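Local coordinates for protein putative invasin (Yersinia pseudotuberculosis IP 31758, PDB 5N40) that probably acts as a bacterial surface adhesin, carrying a C-type lectin-like adhesion domain at the end of a rod of immunoglobulin-like domains, at residues G120-L125 and T185-D190; V19-N24 and A70-G75; M308-S313 and Y324-T329; V151-S156 and S228-M233. The protein carries 1 engineered substitution. One frame throughout, in Å; residues are numbered along the deposited sequence.

Interaction 1: G120-L125 and T185-D190; sequences GQAISL and TVSVTD
Thr185 meets Leu125 and Ser124 at the Leu125 end of the antiparallel pair: its CA-H approaches Leu125 O, and its CG2 lies 3.4 Å from Ser124 OG, while its hydroxyl bonds to Thr126. Val186 follows as a hydrogen-bonded antiparallel partner of Leu125. Leu125 N gives Val186 O a virtually straight bond of 3.0 Å (179°), and Val186 N returns one to Leu125 O. Ser187 stands in the non-hydrogen-bonded pair with Ser124, on the other face of the sheet, and its OG reaches diagonally to 3.3 Å from Ala122 CB. Val188 restores the hydrogen-bonded pattern with Ile123. Ile123 N to Val188 O measures 2.8 Å, and Val188 N to Ile123 O 2.9 Å. With CG2 anti to its carbonyl carbon, Val188 touches Leu125 CB through that methyl at 3.9 Å, the two side chains crossing obliquely. Thr189 then lays CG2 against Ala122 CB (3.7 Å). Beyond the last bridge, a water accepts from Asp190 N and Gly120 N and donates to Gln121 O, bridging the two chains. Four backbone bonds thus carry the pairing; the face of Ile123, Leu125, Val186 and Val188 is apolar, and from it Ile123 and Leu125 pack on strand 209-217, consistent with an immunoglobulin-like sandwich whose polar serine face looks outward.

Interaction 2: V19-N24 and A70-G75; sequences VNIEAN and ATLTAG
Ile21 and Ala74 lead an apolar contact with no hydrogen bond between the two segments. The delta methyl of Ile21 does the touching: CD1 lies 3.7 Å from Ala74 CB and 3.8 Å from Leu72 CD2, so one methyl serves both partners. Its CG1 sits between the backbone N and the carbonyl carbon (chi1 63°), and the Ile21 side chain crosses that of Leu72 at about a right angle. Leu72, with CG anti to its backbone N, presents a single methyl to this meeting. Ile99 of strand 90-102 touches both Ile21 and Leu72, adding a third aliphatic group.

Polar backbone atoms meet carbon in the second kind of contact. Ala74 CB comes to 3.1 Å from Glu22 O, and Gly75 O approaches Ala23 C at 3.2 Å. Gly75 O is also 3.4 Å from Asn24 N, but the angle is too poor for a hydrogen bond.

Within 19-24 the backbone bends sharply at Ala23, the centre of an inverse gamma turn, where Asn24 N makes a weak 2.8 Å bond to Glu22 O. Asn24 OD1 accepts from Ser26 N and Asp27 N, just before strand 28-34. Packing of the ends of strands 13-22 and 67-73 through inward aliphatic side chains, at one end of the domain, is consistent with the beta-sandwich of an immunoglobulin-like invasin domain.

Interaction 3: M308-S313 and Y324-T329; sequences MQVYRS and YVYMNT
Val310 is the bump that fills the hollow between Tyr324 and Tyr326. Its CG1, anti to the carbonyl carbon (chi1 -57°), stands over the centre of the Tyr326 ring, 3.6 Å from the centroid and only 4° off the normal, a CH-pi contact made by a side chain that runs beside the tyrosine in the same direction. Val310 CG2, set between the backbone N and the carbonyl carbon, leans instead on Tyr324, 3.6 Å from CD1. The rings are themselves in touch, Tyr326 CE1 lying in the plane of the Tyr324 ring at its edge. Tyr346 comes edge-to-face to Tyr324 and also touches Val310, extending the aromatic surround.

On the other face of the sheet the roles change: the bent Met327 chain presses CG against Tyr311, 3.5 Å from CD1, the two side chains crossing at about a right angle. Met327 SD stays farther off, 5.5 Å from the Tyr311 ring centroid and oblique to it, as a Met-aromatic contact. Leu287 of helix 284-293 touches both Met327 and Val325, while Tyr311 OH is tied to Pro306 O.

Between these two packed faces, Tyr311 and Val325 form a hydrogen-bonded antiparallel pair, with Tyr311 N to Val325 O at 2.9 Å and Val325 N to Tyr311 O at 2.8 Å. Past the pair, where the chains diverge, a water accepts from Met327 N and lies 2.7 Å from Gln309 O. A short antiparallel pair packed against helix 284-293 is consistent with the C-type lectin-like fold of the adhesion domain.

Interaction 4: V151-S156 and S228-M233; sequences VNRQNS and SMWGNM
An Asx turn within a type I beta turn, from Asn152 to Asn155, forms the first half of this contact between the immunoglobulin-like and adhesion-domain regions. Asn152 OD1 accepts from Gln154 N and Ser156 N, both at 2.9 Å, and the two donors come from opposite faces of the carboxamide plane. Two bonds thus hold the side chain within the turn. Asn152 CB lies 3.1 Å from Ser228 O and also meets Met229 SD.

Across the contact, Arg153 N donates to Ser228 O at 2.7 Å. The Arg153 side chain then lies over Trp230. Arg153 CG is anti to the backbone N (chi1 -170°) and comes over the centre of the Trp230 six-membered ring, 3.7 Å from the centroid, as a CH-pi contact. Farther out the extended chain brings Arg153 NE to 3.5 Å from Trp230 CZ3, and the guanidinium lies nearly parallel to the indole, their planes 15° apart, with CZ3 under its rim. A water in the guanidinium plane accepts from Arg153 NH1 and Gly231 N and donates to Met229 O, at 2.7 Å. NH1 also makes a salt bridge to Asp223, which probably helps keep the group flat against the ring.

Around the pair, Arg116 of strand 116-118 touches both Arg153 and Trp230, and Trp230 rests on Thr215 and Asn217 of strand 209-217 and on Gln197 of strand 197-204. The turn itself leaves the end of strand 142-151, which pairs with strand 197-204.

Overall arrangement
From the N terminus, interaction 2 comes first, inside the invasin-type domain: 45 residues separate 19-24 from 70-75, at the ends of strands 13-22 and 67-73. Interaction 1 opens only after it, joining strands 123-131 and 183-189 of the next immunoglobulin-like domain. Interaction 4 crosses interaction 1: residues 151-156 fall between the two segments of interaction 1, while 228-233 follow both, so the bacterial immunoglobulin-like range is tied to the adhesion range. The nearest atoms of interactions 1 and 4 are about 7 Å apart. Interaction 3 follows in series, a short closure of ten residues within the adhesion domain. Centres of interactions 2 and 3 lie about 71 Å apart, on opposite sides of the centre of the elongated chain.

Interaction 1: G120-L125 and T185-D190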
# COMPACT_ATOMS: atom_id res chain seq x y z
N GLY A 120 7.60 -5.43 9.50
CA GLY A 120 8.02 -4.54 10.57
C GLY A 120 8.56 -3.22 10.06
O GLY A 120 8.50 -2.22 10.79
N GLN A 121 9.11 -3.20 8.86
CA GLN A 121 9.55 -1.97 8.21
C GLN A 121 8.38 -1.37 7.43
O GLN A 121 7.36 -2.02 7.20
CB GLN A 121 10.73 -2.24 7.28
CG GLN A 121 11.99 -2.73 7.97
CD GLN A 121 13.12 -2.94 7.00
OE1 GLN A 121 13.07 -3.84 6.15
NE2 GLN A 121 14.16 -2.11 7.10
N ALA A 122 8.55 -0.11 7.03
CA ALA A 122 7.55 0.61 6.25
C ALA A 122 8.15 1.04 4.93
O ALA A 122 9.27 1.57 4.89
CB ALA A 122 7.02 1.83 7.01
N ILE A 123 7.41 0.81 3.85
CA ILE A 123 7.78 1.29 2.52
C ILE A 123 7.13 2.65 2.30
O ILE A 123 5.93 2.84 2.58
CB ILE A 123 7.36 0.29 1.44
CG1 ILE A 123 8.25 -0.95 1.50
CG2 ILE A 123 7.45 0.91 0.04
CD1 ILE A 123 7.76 -2.11 0.63
N SER A 124 7.91 3.60 1.80
CA SER A 124 7.40 4.92 1.46
C SER A 124 6.93 4.90 0.01
O SER A 124 7.73 4.67 -0.90
CB SER A 124 8.47 5.99 1.66
OG SER A 124 7.94 7.29 1.45
N LEU A 125 5.64 5.12 -0.20
CA LEU A 125 5.02 5.05 -1.52
C LEU A 125 4.54 6.45 -1.89
O LEU A 125 3.77 7.06 -1.13
CB LEU A 125 3.85 4.06 -1.51
CG LEU A 125 3.15 3.71 -2.83
CD1 LEU A 125 2.42 2.39 -2.67
CD2 LEU A 125 2.17 4.79 -3.27
N THR A 185 2.34 11.02 -0.53
CA THR A 185 3.25 10.02 0.02
C THR A 185 2.61 9.38 1.25
O THR A 185 2.12 10.09 2.14
CB THR A 185 4.61 10.62 0.38
OG1 THR A 185 5.26 11.09 -0.81
CG2 THR A 185 5.51 9.58 1.04
N VAL A 186 2.62 8.05 1.29
CA VAL A 186 2.01 7.29 2.37
C VAL A 186 2.98 6.22 2.85
O VAL A 186 3.93 5.84 2.15
CB VAL A 186 0.68 6.64 1.94
CG1 VAL A 186 -0.31 7.71 1.47
CG2 VAL A 186 0.90 5.61 0.84
N SER A 187 2.73 5.74 4.06
CA SER A 187 3.54 4.72 4.71
C SER A 187 2.83 3.38 4.62
O SER A 187 1.69 3.24 5.10
CB SER A 187 3.81 5.09 6.16
OG SER A 187 4.66 4.15 6.77
N VAL A 188 3.49 2.40 4.01
CA VAL A 188 2.91 1.08 3.76
C VAL A 188 3.59 0.06 4.67
O VAL A 188 4.82 -0.01 4.71
CB VAL A 188 3.07 0.66 2.29
CG1 VAL A 188 2.32 -0.64 2.03
CG2 VAL A 188 2.59 1.76 1.37
N THR A 189 2.78 -0.76 5.35
CA THR A 189 3.27 -1.82 6.22
C THR A 189 2.45 -3.08 6.00
O THR A 189 1.34 -3.04 5.47
CB THR A 189 3.21 -1.43 7.71
OG1 THR A 189 1.88 -1.04 8.04
CG2 THR A 189 4.18 -0.29 8.02
N ASP A 190 3.00 -4.21 6.45
CA ASP A 190 2.35 -5.52 6.28
C ASP A 190 2.52 -6.32 7.57
O ASP A 190 3.08 -7.42 7.57
CB ASP A 190 2.94 -6.25 5.08
CG ASP A 190 2.06 -7.39 4.58
OD1 ASP A 190 0.94 -7.58 5.11
OD2 ASP A 190 2.50 -8.12 3.66
O HOH W 1 5.61 -4.05 7.82

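Interaction 2: V19-N24 and A70-G75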
# COMPACT_ATOMS: atom_id res chain seq x y z
N VAL A 19 -21.75 23.66 -18.81
CA VAL A 19 -22.13 23.29 -17.46
C VAL A 19 -21.27 22.15 -16.92
O VAL A 19 -21.55 21.63 -15.84
CB VAL A 19 -23.62 22.93 -17.36
CG1 VAL A 19 -24.47 24.14 -17.74
CG2 VAL A 19 -23.96 21.73 -18.23
N ASN A 20 -20.24 21.75 -17.66
CA ASN A 20 -19.24 20.80 -17.19
C ASN A 20 -17.87 21.37 -17.49
O ASN A 20 -17.61 21.80 -18.62
CB ASN A 20 -19.39 19.43 -17.87
CG ASN A 20 -20.68 18.73 -17.51
OD1 ASN A 20 -20.79 18.10 -16.46
ND2 ASN A 20 -21.66 18.83 -18.38
N ILE A 21 -16.99 21.38 -16.48
CA ILE A 21 -15.60 21.78 -16.63
C ILE A 21 -14.77 20.86 -15.76
O ILE A 21 -15.25 20.28 -14.78
CB ILE A 21 -15.34 23.26 -16.24
CG1 ILE A 21 -15.65 23.49 -14.76
CG2 ILE A 21 -16.15 24.20 -17.14
CD1 ILE A 21 -15.52 24.95 -14.32
N GLU A 22 -13.49 20.74 -16.11
CA GLU A 22 -12.58 19.88 -15.37
C GLU A 22 -11.86 20.67 -14.27
O GLU A 22 -11.59 21.86 -14.42
CB GLU A 22 -11.56 19.24 -16.32
CG GLU A 22 -12.21 18.25 -17.27
CD GLU A 22 -11.29 17.75 -18.36
OE1 GLU A 22 -10.19 18.31 -18.53
OE2 GLU A 22 -11.69 16.80 -19.06
N ALA A 23 -11.59 19.99 -13.16
CA ALA A 23 -10.94 20.60 -12.00
C ALA A 23 -9.43 20.69 -12.21
O ALA A 23 -8.63 20.08 -11.49
CB ALA A 23 -11.26 19.80 -10.73
N ASN A 24 -9.04 21.48 -13.21
CA ASN A 24 -7.65 21.60 -13.64
C ASN A 24 -7.09 23.01 -13.48
O ASN A 24 -5.98 23.28 -13.96
CB ASN A 24 -7.51 21.14 -15.09
CG ASN A 24 -8.31 21.99 -16.06
OD1 ASN A 24 -8.82 23.06 -15.70
ND2 ASN A 24 -8.41 21.53 -17.31
N ALA A 70 -19.76 37.02 -16.76
CA ALA A 70 -18.43 36.88 -16.17
C ALA A 70 -17.90 35.50 -16.53
O ALA A 70 -18.66 34.58 -16.86
CB ALA A 70 -18.45 37.06 -14.65
N THR A 71 -16.58 35.37 -16.49
CA THR A 71 -15.92 34.09 -16.76
C THR A 71 -15.57 33.43 -15.44
O THR A 71 -14.89 34.03 -14.60
CB THR A 71 -14.67 34.29 -17.62
OG1 THR A 71 -15.05 34.81 -18.90
CG2 THR A 71 -13.93 32.96 -17.82
N LEU A 72 -16.04 32.20 -15.26
CA LEU A 72 -15.60 31.35 -14.16
C LEU A 72 -14.44 30.49 -14.64
O LEU A 72 -14.48 29.93 -15.73
CB LEU A 72 -16.74 30.45 -13.68
CG LEU A 72 -16.36 29.52 -12.53
CD1 LEU A 72 -16.78 30.11 -11.22
CD2 LEU A 72 -16.95 28.14 -12.71
N THR A 73 -13.41 30.38 -13.80
CA THR A 73 -12.29 29.49 -14.05
C THR A 73 -12.29 28.41 -12.98
O THR A 73 -12.41 28.71 -11.80
CB THR A 73 -10.97 30.26 -14.06
OG1 THR A 73 -10.98 31.23 -15.12
CG2 THR A 73 -9.78 29.31 -14.26
N ALA A 74 -12.18 27.16 -13.41
CA ALA A 74 -12.16 26.05 -12.47
C ALA A 74 -11.03 26.23 -11.46
O ALA A 74 -9.98 26.80 -11.77
CB ALA A 74 -11.99 24.73 -13.21
N GLY A 75 -11.26 25.76 -10.25
CA GLY A 75 -10.19 25.46 -9.32
C GLY A 75 -9.68 24.06 -9.53
O GLY A 75 -9.79 23.49 -10.62

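Interaction 3: M308-S313 and Y324-T329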
# COMPACT_ATOMS: atom_id res chain seq x y z
N MET A 308 9.79 -26.89 14.97
CA MET A 308 8.90 -27.97 15.37
C MET A 308 9.62 -29.31 15.45
O MET A 308 9.18 -30.21 16.17
CB MET A 308 7.71 -28.08 14.40
CG MET A 308 6.68 -26.99 14.58
SD MET A 308 5.29 -27.17 13.43
CE MET A 308 4.14 -25.95 14.08
N GLN A 309 10.73 -29.47 14.72
CA GLN A 309 11.48 -30.72 14.71
C GLN A 309 12.88 -30.47 15.26
O GLN A 309 13.43 -29.37 15.14
CB GLN A 309 11.57 -31.32 13.30
CG GLN A 309 10.22 -31.42 12.58
CD GLN A 309 9.16 -32.17 13.38
OE1 GLN A 309 9.47 -32.93 14.30
NE2 GLN A 309 7.90 -31.96 13.02
N VAL A 310 13.45 -31.51 15.87
CA VAL A 310 14.69 -31.35 16.61
C VAL A 310 15.86 -31.16 15.65
O VAL A 310 15.80 -31.45 14.45
CB VAL A 310 14.92 -32.55 17.54
CG1 VAL A 310 13.73 -32.70 18.48
CG2 VAL A 310 15.15 -33.83 16.74
N TYR A 311 16.96 -30.66 16.21
CA TYR A 311 18.22 -30.43 15.51
C TYR A 311 19.26 -31.43 15.99
O TYR A 311 19.37 -31.70 17.19
CB TYR A 311 18.72 -29.00 15.74
CG TYR A 311 17.97 -27.97 14.92
CD1 TYR A 311 16.62 -27.73 15.13
CD2 TYR A 311 18.62 -27.24 13.93
CE1 TYR A 311 15.93 -26.79 14.35
CE2 TYR A 311 17.94 -26.30 13.16
CZ TYR A 311 16.60 -26.08 13.38
OH TYR A 311 15.93 -25.14 12.61
N ARG A 312 20.02 -32.00 15.05
CA ARG A 312 21.00 -33.02 15.40
C ARG A 312 22.24 -32.39 16.02
O ARG A 312 22.64 -31.27 15.67
CB ARG A 312 21.39 -33.84 14.17
CG ARG A 312 20.26 -34.73 13.65
CD ARG A 312 20.76 -35.81 12.70
NE ARG A 312 19.75 -36.84 12.49
CZ ARG A 312 19.48 -37.82 13.35
NH1 ARG A 312 20.16 -37.92 14.49
NH2 ARG A 312 18.53 -38.70 13.08
N SER A 313 22.85 -33.12 16.95
CA SER A 313 24.13 -32.74 17.53
C SER A 313 25.14 -33.85 17.30
O SER A 313 24.81 -34.97 16.90
CB SER A 313 24.00 -32.45 19.03
OG SER A 313 24.27 -33.60 19.81
N TYR A 324 19.86 -35.06 20.28
CA TYR A 324 19.27 -34.02 19.46
C TYR A 324 18.70 -32.96 20.39
O TYR A 324 18.48 -33.21 21.58
CB TYR A 324 18.20 -34.59 18.52
CG TYR A 324 17.20 -35.53 19.17
CD1 TYR A 324 16.14 -35.04 19.93
CD2 TYR A 324 17.29 -36.91 19.00
CE1 TYR A 324 15.21 -35.88 20.51
CE2 TYR A 324 16.37 -37.76 19.58
CZ TYR A 324 15.33 -37.24 20.33
OH TYR A 324 14.40 -38.08 20.91
N VAL A 325 18.48 -31.76 19.86
CA VAL A 325 18.07 -30.62 20.68
C VAL A 325 16.79 -30.03 20.12
O VAL A 325 16.67 -29.79 18.91
CB VAL A 325 19.18 -29.55 20.75
CG1 VAL A 325 18.76 -28.43 21.69
CG2 VAL A 325 20.50 -30.16 21.19
N TYR A 326 15.82 -29.78 21.00
CA TYR A 326 14.62 -29.01 20.71
C TYR A 326 14.99 -27.53 20.76
O TYR A 326 15.17 -26.97 21.85
CB TYR A 326 13.52 -29.31 21.72
CG TYR A 326 13.04 -30.75 21.76
CD1 TYR A 326 13.83 -31.75 22.30
CD2 TYR A 326 11.77 -31.08 21.30
CE1 TYR A 326 13.38 -33.06 22.36
CE2 TYR A 326 11.31 -32.39 21.35
CZ TYR A 326 12.12 -33.37 21.88
OH TYR A 326 11.66 -34.67 21.93
N MET A 327 15.11 -26.89 19.60
CA MET A 327 15.54 -25.50 19.60
C MET A 327 14.42 -24.52 19.95
O MET A 327 14.67 -23.31 20.01
CB MET A 327 16.17 -25.15 18.24
CG MET A 327 17.47 -25.90 17.98
SD MET A 327 18.73 -25.59 19.24
CE MET A 327 19.14 -23.88 18.91
N ASN A 328 13.21 -25.01 20.21
CA ASN A 328 12.14 -24.18 20.73
C ASN A 328 12.18 -24.06 22.25
O ASN A 328 11.69 -23.06 22.80
CB ASN A 328 10.78 -24.73 20.30
CG ASN A 328 10.61 -26.21 20.63
OD1 ASN A 328 11.48 -27.03 20.34
ND2 ASN A 328 9.49 -26.54 21.26
N THR A 329 12.77 -25.04 22.95
CA THR A 329 12.78 -25.05 24.40
C THR A 329 14.15 -25.27 25.03
O THR A 329 14.29 -25.05 26.24
CB THR A 329 11.85 -26.15 24.94
OG1 THR A 329 12.23 -27.42 24.39
CG2 THR A 329 10.39 -25.86 24.59
O HOH W 2 13.72 -27.59 17.12

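Interaction 4: V151-S156 and S228-M233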
# COMPACT_ATOMS: atom_id res chain seq x y z
N VAL A 151 0.99 -12.58 -4.53
CA VAL A 151 1.65 -13.81 -4.94
C VAL A 151 2.82 -14.10 -4.01
O VAL A 151 3.35 -13.21 -3.34
CB VAL A 151 2.16 -13.76 -6.40
CG1 VAL A 151 1.00 -13.56 -7.37
CG2 VAL A 151 3.22 -12.66 -6.58
N ASN A 152 3.23 -15.36 -3.98
CA ASN A 152 4.43 -15.75 -3.25
C ASN A 152 5.64 -15.56 -4.17
O ASN A 152 5.55 -14.84 -5.17
CB ASN A 152 4.26 -17.17 -2.68
CG ASN A 152 4.25 -18.26 -3.75
OD1 ASN A 152 4.44 -18.00 -4.94
ND2 ASN A 152 4.03 -19.50 -3.32
N ARG A 153 6.78 -16.16 -3.84
CA ARG A 153 7.98 -15.96 -4.63
C ARG A 153 8.04 -16.85 -5.87
O ARG A 153 8.94 -16.68 -6.70
CB ARG A 153 9.22 -16.19 -3.75
CG ARG A 153 10.52 -15.78 -4.41
CD ARG A 153 11.65 -15.59 -3.41
NE ARG A 153 12.78 -14.95 -4.06
CZ ARG A 153 13.86 -14.46 -3.45
NH1 ARG A 153 13.99 -14.55 -2.13
NH2 ARG A 153 14.81 -13.88 -4.17
N GLN A 154 7.08 -17.77 -6.02
CA GLN A 154 7.01 -18.66 -7.18
C GLN A 154 5.78 -18.37 -8.05
O GLN A 154 5.32 -19.25 -8.78
CB GLN A 154 7.01 -20.12 -6.72
CG GLN A 154 8.23 -20.48 -5.87
CD GLN A 154 9.54 -20.24 -6.59
OE1 GLN A 154 9.61 -20.38 -7.81
NE2 GLN A 154 10.57 -19.87 -5.84
N ASN A 155 5.26 -17.15 -7.98
CA ASN A 155 4.15 -16.69 -8.80
C ASN A 155 2.83 -17.37 -8.46
O ASN A 155 1.91 -17.37 -9.27
CB ASN A 155 4.44 -16.89 -10.29
CG ASN A 155 3.63 -15.96 -11.17
OD1 ASN A 155 3.44 -14.79 -10.85
ND2 ASN A 155 3.13 -16.48 -12.29
N SER A 156 2.73 -17.96 -7.28
CA SER A 156 1.47 -18.61 -6.91
C SER A 156 0.57 -17.62 -6.19
O SER A 156 1.05 -16.90 -5.31
CB SER A 156 1.72 -19.82 -6.03
OG SER A 156 0.51 -20.50 -5.77
N SER A 228 9.56 -20.67 -1.29
CA SER A 228 8.16 -20.47 -1.68
C SER A 228 7.72 -19.03 -1.41
O SER A 228 7.10 -18.39 -2.27
CB SER A 228 7.26 -21.45 -0.94
OG SER A 228 7.50 -22.79 -1.37
N MET A 229 8.02 -18.52 -0.23
CA MET A 229 7.63 -17.18 0.19
C MET A 229 8.82 -16.23 0.10
O MET A 229 9.98 -16.64 -0.03
CB MET A 229 7.09 -17.21 1.62
CG MET A 229 6.19 -18.40 1.96
SD MET A 229 4.75 -18.55 0.89
CE MET A 229 3.84 -17.08 1.32
N TRP A 230 8.51 -14.94 0.22
CA TRP A 230 9.53 -13.91 0.32
C TRP A 230 9.96 -13.78 1.78
O TRP A 230 9.14 -13.46 2.64
CB TRP A 230 9.00 -12.57 -0.19
CG TRP A 230 8.58 -12.58 -1.62
CD1 TRP A 230 7.32 -12.82 -2.12
CD2 TRP A 230 9.41 -12.32 -2.75
NE1 TRP A 230 7.33 -12.72 -3.49
CE2 TRP A 230 8.60 -12.42 -3.90
CE3 TRP A 230 10.77 -12.02 -2.90
CZ2 TRP A 230 9.11 -12.22 -5.18
CZ3 TRP A 230 11.27 -11.82 -4.17
CH2 TRP A 230 10.44 -11.92 -5.29
N GLY A 231 11.26 -13.99 2.06
CA GLY A 231 11.71 -14.11 3.43
C GLY A 231 13.05 -13.43 3.68
O GLY A 231 13.76 -13.05 2.75
N ASN A 232 13.39 -13.30 4.97
CA ASN A 232 14.69 -12.78 5.39
C ASN A 232 15.24 -13.57 6.56
O ASN A 232 15.83 -13.01 7.49
CB ASN A 232 14.59 -11.30 5.78
CG ASN A 232 13.76 -11.07 7.02
OD1 ASN A 232 12.71 -11.69 7.19
ND2 ASN A 232 14.23 -10.19 7.91
N MET A 233 15.08 -14.89 6.53
CA MET A 233 15.57 -15.73 7.62
C MET A 233 17.06 -15.52 7.81
O MET A 233 17.81 -15.31 6.85
CB MET A 233 15.28 -17.20 7.30
CG MET A 233 15.73 -18.19 8.36
SD MET A 233 15.49 -19.90 7.85
CE MET A 233 13.70 -19.87 7.63
O HOH W 3 12.52 -15.65 -0.03